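Local coordinates for protein choloylglycine hydrolase (Clostridium perfringens, PDB 2BJF) that hydrolyses the amide bond of glycine- and taurine-conjugated bile salts with an N-terminal nucleophile, releasing free bile acids, and also acts as a bile acid amine N-acyltransferase, at residues E92-E95 and G96-N99; P177-D180 and W181-N185; K241-K244 and D245-D248. All coordinates share one frame; numbering follows the deposited sequence.

Interaction 1: E92-E95 and G96-N99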
# COMPACT_ATOMS: atom_id res chain seq x y z
N GLU A 92 16.19 -36.80 15.02
CA GLU A 92 17.22 -37.81 14.79
C GLU A 92 17.15 -38.33 13.35
O GLU A 92 16.24 -37.97 12.60
CB GLU A 92 17.10 -38.96 15.80
CG GLU A 92 15.70 -39.58 15.94
CD GLU A 92 14.79 -38.79 16.87
OE1 GLU A 92 15.18 -38.55 18.04
OE2 GLU A 92 13.68 -38.42 16.44
N ASP A 93 18.13 -39.14 12.97
CA ASP A 93 18.16 -39.77 11.65
C ASP A 93 16.90 -40.59 11.40
O ASP A 93 16.41 -41.29 12.29
CB ASP A 93 19.39 -40.68 11.50
CG ASP A 93 20.69 -39.90 11.36
OD1 ASP A 93 20.65 -38.66 11.20
OD2 ASP A 93 21.76 -40.54 11.40
N ILE A 94 16.37 -40.49 10.18
CA ILE A 94 15.23 -41.31 9.76
C ILE A 94 15.74 -42.50 8.95
O ILE A 94 16.46 -42.32 7.96
CB ILE A 94 14.19 -40.49 8.95
CG1 ILE A 94 13.61 -39.36 9.80
CG2 ILE A 94 13.07 -41.40 8.42
CD1 ILE A 94 12.66 -38.43 9.07
N GLU A 95 15.37 -43.70 9.39
CA GLU A 95 15.77 -44.95 8.74
C GLU A 95 15.37 -44.98 7.26
O GLU A 95 14.23 -44.70 6.92
CB GLU A 95 15.17 -46.14 9.50
CG GLU A 95 15.18 -47.48 8.75
CD GLU A 95 16.57 -48.00 8.42
OE1 GLU A 95 17.50 -47.82 9.24
OE2 GLU A 95 16.73 -48.59 7.33
N GLY A 96 16.34 -45.31 6.41
CA GLY A 96 16.10 -45.45 4.97
C GLY A 96 16.29 -44.17 4.17
O GLY A 96 16.20 -44.19 2.94
N LYS A 97 16.55 -43.06 4.87
CA LYS A 97 16.73 -41.76 4.22
C LYS A 97 18.21 -41.36 4.18
O LYS A 97 19.02 -41.88 4.95
CB LYS A 97 15.93 -40.68 4.95
CG LYS A 97 14.41 -40.85 4.89
CD LYS A 97 13.82 -40.25 3.62
CE LYS A 97 12.30 -40.30 3.64
NZ LYS A 97 11.70 -39.66 2.44
N THR A 98 18.54 -40.46 3.26
CA THR A 98 19.83 -39.79 3.25
C THR A 98 19.74 -38.63 4.24
O THR A 98 19.16 -37.58 3.94
CB THR A 98 20.21 -39.28 1.84
OG1 THR A 98 20.22 -40.38 0.92
CG2 THR A 98 21.59 -38.62 1.84
N ASN A 99 20.28 -38.84 5.44
CA ASN A 99 20.17 -37.87 6.52
C ASN A 99 21.31 -36.86 6.53
O ASN A 99 22.48 -37.23 6.62
CB ASN A 99 20.07 -38.59 7.87
CG ASN A 99 18.80 -39.41 8.00
OD1 ASN A 99 17.71 -38.86 8.18
ND2 ASN A 99 18.93 -40.73 7.93
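The side-chain amide of Asn99 grips the backbone of Ile94 at both its donor and its acceptor. Asn99 CG lies anti to its own carbonyl carbon (chi1 -65°), which sets the amide against that backbone. Ile94 N donates to Asn99 OD1 over 2.9 Å, nearly straight at the hydrogen (169°), although the donor stands above the plane of the side-chain carbonyl. In return Asn99 ND2 gives a hydrogen to Ile94 O, also at 2.9 Å; the acceptor lies in the plane of the amide, and the bond is just as straight. That carbonyl has a second donor: Lys97 N reaches Ile94 O at 3.2 Å, arriving from the opposite face to Asn99 ND2. The Lys97 bond closes a type II beta turn, Ile94 to Lys97, with Gly96 at its third position and a positive phi there. The turn leads straight into strand 98-101, whose neighbour, strand 126-129, supplies Asn127 ND2 as a further donor to Asn99 OD1. The Asp93 carboxylate stacks on the Asn99 amide, their planes 11° apart, with Asp93 OD1 3.4 Å from Asn99 CB. Beside the turn, Ile94 CG2 and Lys97 CG touch at 3.8 Å, the two side chains running alongside.

Interaction 2: P177-D180 and W181-N185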
# COMPACT_ATOMS: atom_id res chain seq x y z
N PRO A 177 6.96 -16.75 4.38
CA PRO A 177 6.51 -18.15 4.36
C PRO A 177 7.15 -19.03 3.28
O PRO A 177 8.18 -18.67 2.71
CB PRO A 177 4.99 -18.03 4.10
CG PRO A 177 4.68 -16.58 4.07
CD PRO A 177 5.95 -15.85 3.82
N THR A 178 6.53 -20.18 3.03
CA THR A 178 7.04 -21.16 2.06
C THR A 178 7.08 -20.61 0.64
O THR A 178 6.41 -19.62 0.33
CB THR A 178 6.20 -22.46 2.09
OG1 THR A 178 4.85 -22.16 1.74
CG2 THR A 178 6.25 -23.12 3.46
N PHE A 179 7.88 -21.25 -0.22
CA PHE A 179 8.11 -20.75 -1.57
C PHE A 179 6.83 -20.66 -2.40
O PHE A 179 6.63 -19.68 -3.12
CB PHE A 179 9.17 -21.61 -2.29
CG PHE A 179 9.56 -21.08 -3.64
CD1 PHE A 179 10.28 -19.89 -3.76
CD2 PHE A 179 9.23 -21.77 -4.80
CE1 PHE A 179 10.64 -19.39 -5.01
CE2 PHE A 179 9.59 -21.29 -6.05
CZ PHE A 179 10.30 -20.10 -6.16
N ASP A 180 5.97 -21.67 -2.29
CA ASP A 180 4.70 -21.68 -3.00
C ASP A 180 3.79 -20.53 -2.59
O ASP A 180 3.00 -20.04 -3.40
CB ASP A 180 3.99 -23.03 -2.84
CG ASP A 180 3.74 -23.40 -1.39
OD1 ASP A 180 4.72 -23.48 -0.62
OD2 ASP A 180 2.57 -23.63 -1.02
N TRP A 181 3.90 -20.09 -1.34
CA TRP A 181 3.14 -18.93 -0.85
C TRP A 181 3.56 -17.66 -1.58
O TRP A 181 2.71 -16.88 -2.03
CB TRP A 181 3.29 -18.75 0.67
CG TRP A 181 2.39 -17.68 1.23
CD1 TRP A 181 1.17 -17.86 1.82
CD2 TRP A 181 2.63 -16.26 1.22
NE1 TRP A 181 0.64 -16.64 2.18
CE2 TRP A 181 1.51 -15.65 1.83
CE3 TRP A 181 3.68 -15.46 0.76
CZ2 TRP A 181 1.41 -14.26 1.99
CZ3 TRP A 181 3.59 -14.08 0.92
CH2 TRP A 181 2.46 -13.50 1.53
N HIS A 182 4.87 -17.45 -1.70
CA HIS A 182 5.41 -16.26 -2.38
C HIS A 182 5.04 -16.25 -3.86
O HIS A 182 4.68 -15.21 -4.40
CB HIS A 182 6.93 -16.18 -2.21
CG HIS A 182 7.36 -15.88 -0.81
ND1 HIS A 182 7.31 -14.61 -0.26
CD2 HIS A 182 7.87 -16.68 0.16
CE1 HIS A 182 7.76 -14.65 0.98
NE2 HIS A 182 8.11 -15.89 1.26
N VAL A 183 5.13 -17.41 -4.51
CA VAL A 183 4.78 -17.54 -5.92
C VAL A 183 3.31 -17.16 -6.16
O VAL A 183 2.99 -16.47 -7.13
CB VAL A 183 5.09 -18.96 -6.46
CG1 VAL A 183 4.59 -19.13 -7.90
CG2 VAL A 183 6.59 -19.23 -6.40
N ALA A 184 2.43 -17.60 -5.26
CA ALA A 184 1.01 -17.23 -5.33
C ALA A 184 0.80 -15.75 -5.04
O ALA A 184 -0.09 -15.12 -5.62
CB ALA A 184 0.19 -18.09 -4.38
N ASN A 185 1.63 -15.19 -4.15
CA ASN A 185 1.55 -13.77 -3.80
C ASN A 185 1.90 -12.85 -4.98
O ASN A 185 1.39 -11.73 -5.07
CB ASN A 185 2.44 -13.45 -2.58
CG ASN A 185 2.10 -12.11 -1.94
OD1 ASN A 185 0.93 -11.72 -1.83
ND2 ASN A 185 3.13 -11.40 -1.48
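Pro177, preceded by a cis peptide bond, lays its ring over the indole of Trp181 at the start of helix 179-186. This is a CH-pi contact: Pro177 CG stands 3.9 Å from the centroid of the six-membered ring, 25° off its normal. Trp181 swings CG away from its backbone N (chi1 -173°), which carries the indole back beneath the proline. The same indole serves the tetramer, since Trp181 stacks on Trp181 of the second subunit and Trp181 O accepts from Trp181 NE1 of the second subunit. Pro177 CD, meanwhile, comes within 3.3 Å of His182 NE2, whose hydrogen bond goes to Asn175 O; Asn175 itself lines the taurine pocket. Thr178 occupies the N-cap position without a capping bond from its side chain; instead Thr178 OG1 donates to Asp180 OD1 at 2.7 Å, meeting it from above the carboxylate plane. Its carbonyl, Thr178 O, receives two weak first-turn bonds, from Trp181 N and His182 N. Phe179 begins the regular pairing, its carbonyl accepting from Val183 N in the carbonyl plane, while its N-H is bound by Glu157 of strand 153-158. Val183 CG2 makes a CH-pi contact over one face of the Phe179 phenyl, 3.9 Å from the ring centroid. Asp180 O continues the helical pattern, accepting from Ala184 N at 3.1 Å.

Interaction 3: K241-K244 and D245-D248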
# COMPACT_ATOMS: atom_id res chain seq x y z
N LYS A 241 13.55 -8.10 -19.32
CA LYS A 241 12.65 -7.69 -20.39
C LYS A 241 13.19 -6.53 -21.22
O LYS A 241 13.17 -6.58 -22.46
CB LYS A 241 11.28 -7.31 -19.82
CG LYS A 241 10.38 -8.48 -19.56
CD LYS A 241 9.11 -8.02 -18.88
CE LYS A 241 8.10 -9.14 -18.81
NZ LYS A 241 7.02 -8.81 -17.85
N ASN A 242 13.67 -5.49 -20.55
CA ASN A 242 14.03 -4.24 -21.21
C ASN A 242 15.52 -4.03 -21.48
O ASN A 242 15.89 -3.24 -22.35
CB ASN A 242 13.47 -3.05 -20.43
CG ASN A 242 11.95 -3.02 -20.43
OD1 ASN A 242 11.31 -3.23 -21.46
ND2 ASN A 242 11.37 -2.76 -19.27
N ASP A 243 16.38 -4.74 -20.74
CA ASP A 243 17.82 -4.50 -20.79
C ASP A 243 18.67 -5.77 -20.67
O ASP A 243 19.72 -5.77 -20.03
CB ASP A 243 18.21 -3.49 -19.69
CG ASP A 243 17.65 -2.10 -19.95
OD1 ASP A 243 18.20 -1.39 -20.82
OD2 ASP A 243 16.67 -1.73 -19.28
N LYS A 244 18.21 -6.84 -21.31
CA LYS A 244 18.92 -8.13 -21.32
C LYS A 244 20.37 -7.97 -21.79
O LYS A 244 21.28 -8.56 -21.21
CB LYS A 244 18.18 -9.13 -22.22
CG LYS A 244 18.64 -10.58 -22.06
CD LYS A 244 18.00 -11.48 -23.10
CE LYS A 244 18.52 -12.91 -22.98
NZ LYS A 244 18.06 -13.76 -24.11
N ASP A 245 20.56 -7.15 -22.83
CA ASP A 245 21.88 -6.94 -23.42
C ASP A 245 22.79 -6.00 -22.61
O ASP A 245 23.92 -5.72 -23.02
CB ASP A 245 21.74 -6.42 -24.86
CG ASP A 245 21.21 -7.49 -25.82
OD1 ASP A 245 21.07 -8.66 -25.41
OD2 ASP A 245 20.94 -7.14 -26.99
N SER A 246 22.30 -5.52 -21.47
CA SER A 246 23.06 -4.62 -20.61
C SER A 246 23.45 -5.25 -19.27
O SER A 246 24.22 -4.66 -18.50
CB SER A 246 22.27 -3.33 -20.36
OG SER A 246 22.08 -2.61 -21.57
N ILE A 247 22.93 -6.45 -19.00
CA ILE A 247 23.16 -7.10 -17.71
C ILE A 247 24.62 -7.50 -17.52
O ILE A 247 25.17 -8.29 -18.29
CB ILE A 247 22.21 -8.31 -17.48
CG1 ILE A 247 20.75 -7.85 -17.49
CG2 ILE A 247 22.55 -9.01 -16.16
CD1 ILE A 247 19.72 -8.97 -17.46
N ASP A 248 25.23 -6.93 -16.49
CA ASP A 248 26.59 -7.28 -16.07
C ASP A 248 26.68 -7.31 -14.54
O ASP A 248 25.66 -7.17 -13.85
CB ASP A 248 27.63 -6.33 -16.68
CG ASP A 248 27.30 -4.85 -16.44
OD1 ASP A 248 26.50 -4.53 -15.54
OD2 ASP A 248 27.87 -4.01 -17.16
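Asp243 and Ser246 come together, CB to CB at 4.1 Å, across a turn near the C-terminal end of helix 225-243. Lys244 and Asp245, the two residues between them, have the backbone angles of a type I beta turn. Both Asp243 and Ser246 use the same first torsion, near -65°: Asp243 CG and Ser246 OG each lie anti to their own carbonyl carbon. Even so, Asp243 OD1 and Ser246 OG stay 4.1 Å apart, and it is the backbone that joins the two residues. Ser246 N donates to Asp243 O at 3.0 Å, approaching from well above the carbonyl plane, 59° out of it. A second, weak bond follows one residue on, from Ile247 N to Lys244 O at 3.5 Å.

Ile247 packs against the carbonyls of the turn. With chi1 at -61° its CG1 branch is directed back toward the helix, where Ile247 CG1 lies 3.4 Å from Asp243 O, and the nearly anti second torsion extends Ile247 CD1 to within 4.0 Å of Lys244 CA. Lys244 behaves differently: its CG is anti to the backbone N and the chain beyond is extended; Lys244 NZ ends 6.1 Å from Asp245 OD1. Opposite charges at that separation may attract, but they do not pair.

The polar end of Asp243 turns to another chain, where OD2 is hydrogen-bonded to Ser273 OG of the fourth subunit, and Ser246 packs on Arg263 of that subunit. Within its own chain the turn joins helix 225-243 to helix 249-257: Ile247 rests on Met239 and Ile240 of the first helix, and its backbone is hydrogen-bonded to Lys10, in the turn between strands 3-8 and 14-22.

Overall arrangement
The three contacts follow one another along the chain, each formed within a single short stretch. Interaction 1 lies at the surface, about 28 Å from interaction 2 between centres, and runs into strand 98-101, which pairs in parallel with strand 126-129. Interactions 2 and 3 are about 27 Å apart between centres and are related through helix 225-243: Phe179, Trp181 and His182 pack near its beginning, whereas interaction 3 forms near its far end. Interactions 1 and 3 fall on opposite sides of the chain's centre, about 45 Å apart between centres. Interactions 2 and 3 both meet other subunits, so local turns and helix ends here also build the tetramer, while 92-99 meets none.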